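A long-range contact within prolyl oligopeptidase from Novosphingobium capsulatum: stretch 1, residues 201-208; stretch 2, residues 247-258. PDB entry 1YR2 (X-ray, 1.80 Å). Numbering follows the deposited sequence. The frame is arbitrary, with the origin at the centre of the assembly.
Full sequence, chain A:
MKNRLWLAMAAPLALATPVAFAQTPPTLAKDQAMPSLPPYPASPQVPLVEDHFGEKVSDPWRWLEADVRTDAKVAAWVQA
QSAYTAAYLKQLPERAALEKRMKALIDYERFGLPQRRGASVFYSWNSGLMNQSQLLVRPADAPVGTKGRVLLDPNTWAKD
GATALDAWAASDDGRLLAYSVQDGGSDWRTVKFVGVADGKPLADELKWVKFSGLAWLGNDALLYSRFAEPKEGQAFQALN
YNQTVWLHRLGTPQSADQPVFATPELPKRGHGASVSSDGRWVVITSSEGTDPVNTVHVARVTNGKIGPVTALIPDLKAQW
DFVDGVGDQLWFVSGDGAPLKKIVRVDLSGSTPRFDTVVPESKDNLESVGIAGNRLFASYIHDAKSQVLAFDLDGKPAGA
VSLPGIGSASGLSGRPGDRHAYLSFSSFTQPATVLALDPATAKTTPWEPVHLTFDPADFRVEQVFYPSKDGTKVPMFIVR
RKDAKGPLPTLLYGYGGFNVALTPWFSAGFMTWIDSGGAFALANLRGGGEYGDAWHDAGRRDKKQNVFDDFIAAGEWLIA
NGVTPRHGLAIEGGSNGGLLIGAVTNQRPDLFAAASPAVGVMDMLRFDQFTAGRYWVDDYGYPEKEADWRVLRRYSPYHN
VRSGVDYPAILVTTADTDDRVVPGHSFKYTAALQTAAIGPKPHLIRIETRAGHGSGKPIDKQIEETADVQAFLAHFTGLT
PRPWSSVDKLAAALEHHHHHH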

# COMPACT_ATOMS: atom_id res chain seq x y z
N PRO A 201 -14.40 -6.57 -32.33
CA PRO A 201 -14.93 -7.67 -31.50
C PRO A 201 -15.16 -8.98 -32.28
O PRO A 201 -15.51 -8.91 -33.43
CB PRO A 201 -16.27 -7.13 -30.96
CG PRO A 201 -16.59 -5.87 -31.77
CD PRO A 201 -15.27 -5.37 -32.30
N LEU A 202 -14.87 -10.12 -31.67
CA LEU A 202 -15.37 -11.38 -32.16
C LEU A 202 -16.74 -11.59 -31.54
O LEU A 202 -17.17 -10.88 -30.58
CB LEU A 202 -14.50 -12.60 -31.81
CG LEU A 202 -12.96 -12.65 -31.93
CD1 LEU A 202 -12.51 -14.08 -32.25
CD2 LEU A 202 -12.46 -11.68 -32.92
N ALA A 203 -17.40 -12.63 -32.01
CA ALA A 203 -18.78 -12.86 -31.66
C ALA A 203 -18.84 -13.45 -30.26
O ALA A 203 -19.82 -13.21 -29.54
CB ALA A 203 -19.43 -13.83 -32.67
N ASP A 204 -17.81 -14.23 -29.90
CA ASP A 204 -17.83 -15.10 -28.69
C ASP A 204 -18.01 -14.28 -27.45
O ASP A 204 -17.35 -13.21 -27.28
CB ASP A 204 -16.52 -15.87 -28.49
CG ASP A 204 -16.09 -16.67 -29.72
OD1 ASP A 204 -15.99 -16.08 -30.85
OD2 ASP A 204 -15.80 -17.89 -29.62
N GLU A 205 -18.92 -14.74 -26.60
CA GLU A 205 -19.08 -14.18 -25.29
C GLU A 205 -19.34 -15.30 -24.33
O GLU A 205 -20.11 -16.26 -24.63
CB GLU A 205 -20.21 -13.16 -25.20
CG GLU A 205 -20.14 -11.96 -26.13
CD GLU A 205 -21.14 -10.89 -25.73
OE1 GLU A 205 -22.07 -11.20 -24.95
OE2 GLU A 205 -21.00 -9.74 -26.18
N LEU A 206 -18.71 -15.21 -23.16
CA LEU A 206 -18.86 -16.22 -22.14
C LEU A 206 -19.60 -15.57 -20.99
O LEU A 206 -19.18 -14.50 -20.49
CB LEU A 206 -17.49 -16.75 -21.67
CG LEU A 206 -16.58 -17.35 -22.76
CD1 LEU A 206 -15.28 -17.72 -22.16
CD2 LEU A 206 -17.15 -18.57 -23.43
N LYS A 207 -20.70 -16.21 -20.58
CA LYS A 207 -21.53 -15.75 -19.48
C LYS A 207 -21.32 -16.65 -18.26
O LYS A 207 -20.77 -17.75 -18.35
CB LYS A 207 -23.03 -15.70 -19.89
CG LYS A 207 -23.37 -14.70 -21.00
CD LYS A 207 -23.01 -13.29 -20.58
CE LYS A 207 -23.60 -12.19 -21.48
NZ LYS A 207 -23.44 -10.87 -20.77
N TRP A 208 -21.70 -16.10 -17.11
CA TRP A 208 -21.66 -16.74 -15.78
C TRP A 208 -20.27 -16.99 -15.28
O TRP A 208 -20.01 -17.89 -14.48
CB TRP A 208 -22.52 -18.00 -15.74
CG TRP A 208 -23.83 -17.75 -16.36
CD1 TRP A 208 -24.28 -18.27 -17.54
CD2 TRP A 208 -24.84 -16.86 -15.89
NE1 TRP A 208 -25.54 -17.77 -17.81
CE2 TRP A 208 -25.91 -16.91 -16.82
CE3 TRP A 208 -24.96 -16.03 -14.75
CZ2 TRP A 208 -27.07 -16.15 -16.66
CZ3 TRP A 208 -26.13 -15.28 -14.59
CH2 TRP A 208 -27.17 -15.34 -15.54
N LEU A 247 -13.25 -25.07 -20.76
CA LEU A 247 -12.43 -24.69 -21.90
C LEU A 247 -13.38 -24.21 -22.98
O LEU A 247 -14.30 -24.93 -23.40
CB LEU A 247 -11.59 -25.86 -22.43
CG LEU A 247 -10.68 -25.60 -23.62
CD1 LEU A 247 -9.55 -24.65 -23.18
CD2 LEU A 247 -10.13 -26.88 -24.18
N HIS A 248 -13.16 -22.98 -23.43
CA HIS A 248 -13.90 -22.46 -24.56
C HIS A 248 -13.05 -22.50 -25.82
O HIS A 248 -11.94 -21.93 -25.85
CB HIS A 248 -14.34 -21.01 -24.32
CG HIS A 248 -15.04 -20.42 -25.49
ND1 HIS A 248 -16.24 -20.91 -25.96
CD2 HIS A 248 -14.70 -19.40 -26.33
CE1 HIS A 248 -16.62 -20.20 -27.01
NE2 HIS A 248 -15.70 -19.29 -27.27
N ARG A 249 -13.61 -23.06 -26.89
CA ARG A 249 -12.95 -23.02 -28.21
C ARG A 249 -13.46 -21.89 -29.08
O ARG A 249 -14.65 -21.69 -29.24
CB ARG A 249 -13.07 -24.38 -28.90
CG ARG A 249 -12.17 -25.44 -28.20
CD ARG A 249 -12.20 -26.80 -28.89
NE ARG A 249 -11.35 -27.78 -28.23
CZ ARG A 249 -11.77 -28.63 -27.31
NH1 ARG A 249 -13.03 -28.63 -26.89
NH2 ARG A 249 -10.91 -29.48 -26.80
N LEU A 250 -12.56 -21.09 -29.60
CA LEU A 250 -12.96 -19.84 -30.19
C LEU A 250 -13.73 -20.17 -31.46
O LEU A 250 -13.37 -21.10 -32.14
CB LEU A 250 -11.73 -18.96 -30.46
CG LEU A 250 -11.25 -17.96 -29.42
CD1 LEU A 250 -12.32 -16.91 -29.19
CD2 LEU A 250 -10.84 -18.63 -28.09
N GLY A 251 -14.79 -19.42 -31.75
CA GLY A 251 -15.66 -19.67 -32.90
C GLY A 251 -16.80 -20.66 -32.67
O GLY A 251 -17.47 -21.09 -33.60
N THR A 252 -16.98 -21.08 -31.43
CA THR A 252 -18.10 -21.94 -31.09
C THR A 252 -18.91 -21.25 -30.00
O THR A 252 -18.43 -20.33 -29.36
CB THR A 252 -17.63 -23.32 -30.60
OG1 THR A 252 -16.87 -23.18 -29.40
CG2 THR A 252 -16.64 -23.95 -31.57
N PRO A 253 -20.14 -21.68 -29.82
CA PRO A 253 -20.95 -21.16 -28.73
C PRO A 253 -20.44 -21.70 -27.40
O PRO A 253 -19.79 -22.76 -27.32
CB PRO A 253 -22.37 -21.66 -29.04
CG PRO A 253 -22.21 -22.74 -30.02
CD PRO A 253 -20.88 -22.64 -30.64
N GLN A 254 -20.76 -20.96 -26.35
CA GLN A 254 -20.39 -21.39 -25.00
C GLN A 254 -20.99 -22.74 -24.67
O GLN A 254 -20.42 -23.51 -23.86
CB GLN A 254 -20.82 -20.33 -23.96
CG GLN A 254 -20.42 -20.70 -22.51
CD GLN A 254 -20.63 -19.57 -21.54
OE1 GLN A 254 -21.46 -18.66 -21.80
NE2 GLN A 254 -19.87 -19.57 -20.44
N SER A 255 -22.16 -23.05 -25.25
CA SER A 255 -22.76 -24.36 -25.00
C SER A 255 -21.91 -25.55 -25.51
O SER A 255 -22.15 -26.69 -25.12
CB SER A 255 -24.17 -24.43 -25.58
OG SER A 255 -24.12 -24.16 -26.96
N ALA A 256 -20.92 -25.28 -26.37
CA ALA A 256 -20.03 -26.33 -26.83
C ALA A 256 -18.82 -26.53 -25.92
O ALA A 256 -18.01 -27.44 -26.13
CB ALA A 256 -19.59 -26.04 -28.24
N ASP A 257 -18.70 -25.70 -24.87
CA ASP A 257 -17.52 -25.75 -24.02
C ASP A 257 -17.39 -27.09 -23.33
O ASP A 257 -18.38 -27.78 -23.07
CB ASP A 257 -17.56 -24.60 -22.96
CG ASP A 257 -17.31 -23.22 -23.57
OD1 ASP A 257 -17.28 -23.07 -24.84
OD2 ASP A 257 -17.17 -22.21 -22.84
N GLN A 258 -16.16 -27.41 -22.97
CA GLN A 258 -15.78 -28.69 -22.41
C GLN A 258 -15.41 -28.48 -20.90
O GLN A 258 -14.56 -27.66 -20.62
CB GLN A 258 -14.54 -29.11 -23.18
CG GLN A 258 -13.81 -30.39 -22.71
CD GLN A 258 -12.62 -30.69 -23.63
OE1 GLN A 258 -12.79 -30.65 -24.85
NE2 GLN A 258 -11.43 -30.93 -23.06
O HOH W 1 -22.60 -17.06 -24.21

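Three residues, Gln254, Asp204 and Leu206, account for more than half of the surface buried in this contact. Gln254, in a 3-10 segment, extends its chain (chi1 and chi2 both t) to the backbone of Lys207, where its amide does what a neighbouring strand would do. Lys207 N donates to Gln254 OE1 (2.8 Å, nearly linear at 176°), and Gln254 NE2 donates to Lys207 O (2.9 Å). A primary amide suits the place because it carries a donor and an acceptor side by side, matching the N-H and C=O of one residue. A water donates both to Gln254 OE1 (3.1 Å from its O) and to Glu205 O (2.6 Å from its O).

Asp204 is buried, and a carboxylate suits it because one oxygen, with lone pairs to spare, can accept from two N-H donors at once: Asp204 OD2 takes hydrogen bonds from His248 NE2 (2.7 Å) and Gly251 N (2.8 Å). Gly251 lies in the type II turn from Arg249 to Thr252, at phi/psi 86/7, where a CB would jam against the preceding carbonyl. The imidazole is held at both nitrogens, since His248 ND1 donates to Asp257 OD1 at 2.6 Å.

Leu206 adds an apolar contact: Leu206 CD2 sits over one face of the His248 ring, 3.6 Å from the ring centroid, while Asp204 OD2 lies at the edge: an apolar methyl meets the pi face, and a polar acceptor meets the N-H.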